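Local coordinates for protein AxyAgu115A (PDB 6NPS) that probably hydrolyses alpha-linked glucuronic acid side groups from arabinoglucuronoxylan as a family GH115 alpha-glucuronidase, at residues V668-D671 / G672-L675; K735-L738 / S739-I742. The protein carries 3 engineered substitutions. All blocks are in the same frame, centred on the assembly; numbering follows the deposited sequence.

Contact 1: V668-D671 / G672-L675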
loop_
_atom_site.group_PDB
_atom_site.type_symbol
_atom_site.label_atom_id
_atom_site.label_comp_id
_atom_site.label_asym_id
_atom_site.label_seq_id
_atom_site.Cartn_x
_atom_site.Cartn_y
_atom_site.Cartn_z
ATOM N N VAL A 668 -22.398 2.945 -0.790
ATOM C CA VAL A 668 -23.086 2.790 0.493
ATOM C C VAL A 668 -22.151 2.082 1.466
ATOM O O VAL A 668 -21.636 1.001 1.156
ATOM C CB VAL A 668 -24.396 1.995 0.321
ATOM C CG1 VAL A 668 -25.075 1.749 1.682
ATOM C CG2 VAL A 668 -25.327 2.692 -0.657
ATOM N N SER A 669 -21.950 2.654 2.661
ATOM C CA SER A 669 -21.054 2.030 3.623
ATOM C C SER A 669 -21.674 2.023 5.011
ATOM O O SER A 669 -22.403 2.945 5.381
ATOM C CB SER A 669 -19.685 2.740 3.634
ATOM O OG SER A 669 -19.797 4.122 3.965
ATOM N N ILE A 670 -21.394 0.970 5.772
ATOM C CA ILE A 670 -21.947 0.812 7.116
ATOM C C ILE A 670 -20.999 1.500 8.092
ATOM O O ILE A 670 -19.813 1.171 8.138
ATOM C CB ILE A 670 -22.101 -0.673 7.483
ATOM C CG1 ILE A 670 -22.913 -1.430 6.420
ATOM C CG2 ILE A 670 -22.703 -0.815 8.926
ATOM C CD1 ILE A 670 -24.246 -0.744 6.107
ATOM N N ASP A 671 -21.499 2.435 8.888
ATOM C CA ASP A 671 -20.558 3.195 9.709
ATOM C C ASP A 671 -19.929 2.281 10.762
ATOM O O ASP A 671 -20.574 1.368 11.278
ATOM C CB ASP A 671 -21.265 4.386 10.350
ATOM C CG ASP A 671 -21.773 5.397 9.307
ATOM O OD1 ASP A 671 -21.532 5.206 8.094
ATOM O OD2 ASP A 671 -22.440 6.377 9.704
ATOM N N GLY A 672 -18.645 2.505 11.051
ATOM C CA GLY A 672 -17.923 1.706 12.019
ATOM C C GLY A 672 -17.338 0.407 11.505
ATOM O O GLY A 672 -16.798 -0.362 12.313
ATOM N N THR A 673 -17.436 0.123 10.198
ATOM C CA THR A 673 -16.984 -1.137 9.587
ATOM C C THR A 673 -16.409 -0.856 8.200
ATOM O O THR A 673 -16.543 0.249 7.659
ATOM C CB THR A 673 -18.140 -2.149 9.389
ATOM O OG1 THR A 673 -18.918 -1.730 8.264
ATOM C CG2 THR A 673 -19.091 -2.243 10.624
ATOM N N GLU A 674 -15.827 -1.885 7.579
ATOM C CA GLU A 674 -15.369 -1.798 6.197
ATOM C C GLU A 674 -16.412 -2.258 5.194
ATOM O O GLU A 674 -16.103 -2.350 4.001
ATOM C CB GLU A 674 -14.107 -2.653 5.996
ATOM C CG GLU A 674 -12.966 -2.206 6.908
ATOM C CD GLU A 674 -11.700 -3.051 6.769
ATOM O OE1 GLU A 674 -11.621 -4.161 7.349
ATOM O OE2 GLU A 674 -10.772 -2.580 6.085
ATOM N N LEU A 675 -17.613 -2.578 5.644
ATOM C CA LEU A 675 -18.638 -3.106 4.750
ATOM C C LEU A 675 -19.137 -2.014 3.817
ATOM O O LEU A 675 -19.588 -0.971 4.273
ATOM C CB LEU A 675 -19.804 -3.662 5.567
ATOM C CG LEU A 675 -19.474 -4.866 6.457
ATOM C CD1 LEU A 675 -20.543 -4.994 7.523
ATOM C CD2 LEU A 675 -19.381 -6.121 5.615
#

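Contact 2: K735-L738 / S739-I742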
loop_
_atom_site.group_PDB
_atom_site.type_symbol
_atom_site.label_atom_id
_atom_site.label_comp_id
_atom_site.label_asym_id
_atom_site.label_seq_id
_atom_site.Cartn_x
_atom_site.Cartn_y
_atom_site.Cartn_z
ATOM N N LYS A 735 -20.015 17.915 -5.935
ATOM C CA LYS A 735 -19.400 19.234 -5.806
ATOM C C LYS A 735 -19.764 19.897 -4.483
ATOM O O LYS A 735 -18.877 20.075 -3.647
ATOM C CB LYS A 735 -19.737 20.101 -7.019
ATOM C CG LYS A 735 -19.274 19.449 -8.324
ATOM C CD LYS A 735 -19.051 20.475 -9.433
ATOM C CE LYS A 735 -17.805 20.162 -10.282
ATOM N NZ LYS A 735 -16.495 20.542 -9.650
ATOM N N ASN A 736 -21.032 20.241 -4.233
ATOM C CA ASN A 736 -21.332 20.837 -2.933
ATOM C C ASN A 736 -21.679 19.763 -1.888
ATOM O O ASN A 736 -21.224 19.837 -0.739
ATOM C CB ASN A 736 -22.429 21.911 -3.023
ATOM C CG ASN A 736 -23.577 21.510 -3.931
ATOM O OD1 ASN A 736 -24.531 20.870 -3.469
ATOM N ND2 ASN A 736 -23.469 21.807 -5.229
ATOM N N LYS A 737 -22.483 18.765 -2.250
ATOM C CA LYS A 737 -22.832 17.693 -1.319
ATOM C C LYS A 737 -22.189 16.393 -1.786
ATOM O O LYS A 737 -22.572 15.827 -2.816
ATOM C CB LYS A 737 -24.346 17.535 -1.179
ATOM C CG LYS A 737 -24.716 16.751 0.092
ATOM C CD LYS A 737 -25.626 17.535 1.041
ATOM C CE LYS A 737 -26.176 16.645 2.155
ATOM N NZ LYS A 737 -25.131 16.069 3.081
ATOM N N LEU A 738 -21.224 15.922 -1.009
ATOM C CA LEU A 738 -20.410 14.762 -1.343
ATOM C C LEU A 738 -20.870 13.483 -0.656
ATOM O O LEU A 738 -20.620 12.389 -1.174
ATOM C CB LEU A 738 -18.948 15.008 -0.952
ATOM C CG LEU A 738 -18.285 16.308 -1.410
ATOM C CD1 LEU A 738 -16.723 16.252 -1.233
ATOM C CD2 LEU A 738 -18.656 16.526 -2.849
ATOM N N SER A 739 -21.491 13.588 0.520
ATOM C CA SER A 739 -21.943 12.404 1.228
ATOM C C SER A 739 -23.147 12.775 2.072
ATOM O O SER A 739 -23.433 13.952 2.291
ATOM C CB SER A 739 -20.826 11.780 2.097
ATOM O OG SER A 739 -20.322 12.670 3.065
ATOM N N GLU A 740 -23.870 11.750 2.509
ATOM C CA GLU A 740 -25.004 11.910 3.410
ATOM C C GLU A 740 -24.998 10.757 4.409
ATOM O O GLU A 740 -24.795 9.600 4.029
ATOM C CB GLU A 740 -26.306 11.945 2.610
ATOM C CG GLU A 740 -27.575 11.998 3.455
ATOM C CD GLU A 740 -27.890 13.393 3.978
ATOM O OE1 GLU A 740 -27.094 14.315 3.718
ATOM O OE2 GLU A 740 -28.936 13.565 4.649
ATOM N N THR A 741 -25.180 11.060 5.689
ATOM C CA THR A 741 -25.282 10.031 6.716
ATOM C C THR A 741 -26.752 9.751 7.008
ATOM O O THR A 741 -27.513 10.677 7.303
ATOM C CB THR A 741 -24.554 10.475 7.978
ATOM O OG1 THR A 741 -23.150 10.567 7.707
ATOM C CG2 THR A 741 -24.806 9.488 9.125
ATOM N N ILE A 742 -27.166 8.494 6.887
ATOM C CA ILE A 742 -28.559 8.116 7.107
ATOM C C ILE A 742 -28.635 7.459 8.475
ATOM O O ILE A 742 -27.897 6.501 8.752
ATOM C CB ILE A 742 -29.078 7.168 6.006
ATOM C CG1 ILE A 742 -28.744 7.697 4.586
ATOM C CG2 ILE A 742 -30.604 6.859 6.209
ATOM C CD1 ILE A 742 -29.335 9.043 4.221
#

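Contact 1: V668-D671 / G672-L675
The hydroxyl of Thr673 joins two backbone groups across a chain reversal: OG1 donates to Ile670 O at 3.0 Å and accepts from Leu675 N, also at 3.0 Å. The reversal is a type II beta turn from Ile670 to Thr673 with an ST turn begun by Thr673, and it leads out of strand 666-670 towards the short strand 676-677 of the same antiparallel sheet. The beta-turn bond itself, Thr673 N to Ile670 O, is weak at 3.3 Å; the hydroxyl gives the same Ile670 O a second, shorter bond. It approaches this oxygen from above the plane of the carbonyl, tilted 38° out of it, rather than in line with a lone pair. OG1 stands between its own backbone N and carbonyl carbon (chi1 76°), which puts it inside the turn, within 3.4 Å of Ile670 CB. Gly672 takes the third position with a positive phi, the conformation that favours glycine in a type II turn. Beyond the turn the two arms are tied again by a straighter bond, Ile670 N to Leu675 O at 3.0 Å and 167°, and the same oxygen also receives a CA-H contact from Ser669. On the inner side Ile670 is buried against Phe702, Leu687 and Ile770, between the two sheets of this beta domain. The carboxylate of Asp671 is held outside the turn by strand 700-706, OD2 bonded to Ser701 OG and OD1 to Thr703 OG1. Apolar packing between the arms rests on Ile670 CG1, which lies beside its backbone N and meets Leu675 CB at 3.9 Å.

Contact 2: K735-L738 / S739-I742
Lys737 reaches past Leu738 to the start of a strand, and its ammonium NZ meets two acceptors: the carboxylate of Glu740 and the backbone carbonyl of Ser739. The setting is a loop that enters strand 739-746 of an antiparallel sheet, after leaving strand 729-732 of a second sheet in the same beta domain. The salt bridge runs from NZ to Glu740 OE1 at 2.7 Å, nearly along the axis of that C-O bond. The second bond, NZ to Ser739 O at 2.8 Å, lies in the carbonyl plane with a C=O...donor angle of 155°. Together they fix where the end of a long, otherwise exposed chain sits. Lys737 starts with CG anti to its backbone N (chi1 -162°), then bends at chi2 and chi4, and this path carries NZ forward alongside the chain to Ser739 and Glu740. Glu740 also leaves with CG anti to N, and its bend at chi2 (80°) brings the carboxylate round to meet the ammonium group. The positive charge would be expected to favour the ionised carboxylate, though at the surface the gain is probably modest. Asp733 OD1 accepts from Lys735 N and Lys737 N, and weakly from Asn736 N; in the sheet, Glu740 pairs with Ile704 and Leu738 with Ser706. Leu738 O is given a further, weak bond by Ser706 OG. The side chains of Lys737 and Glu740 both touch Leu732 of strand 729-732, which gives the ion pair an apolar neighbour. Contact with Glu740 continues into the last methylene of the lysine, where CE lies 3.0 Å from OE1, and further back along the chain CG passes Ser739 O at 3.8 Å.

Both contacts belong to one antiparallel sheet, in which strand 700-706 lies between strand 666-670 of contact 1 and strand 739-746 of contact 2. Their centres are 15 Å apart, and Asp671 OD2 packs on Thr741 CG2 at 4.0 Å. Contact 1 marks the end of its strand and is partly buried, with hydrophobic residues facing the second sheet and neutral bonds among backbone groups and one hydroxyl. Contact 2 marks the beginning of its strand at the surface and depends on charge, a lysine serving a carboxylate and a carbonyl. The carboxylates differ likewise: that of contact 1 is held by neighbouring hydroxyls, that of contact 2 by an ammonium group.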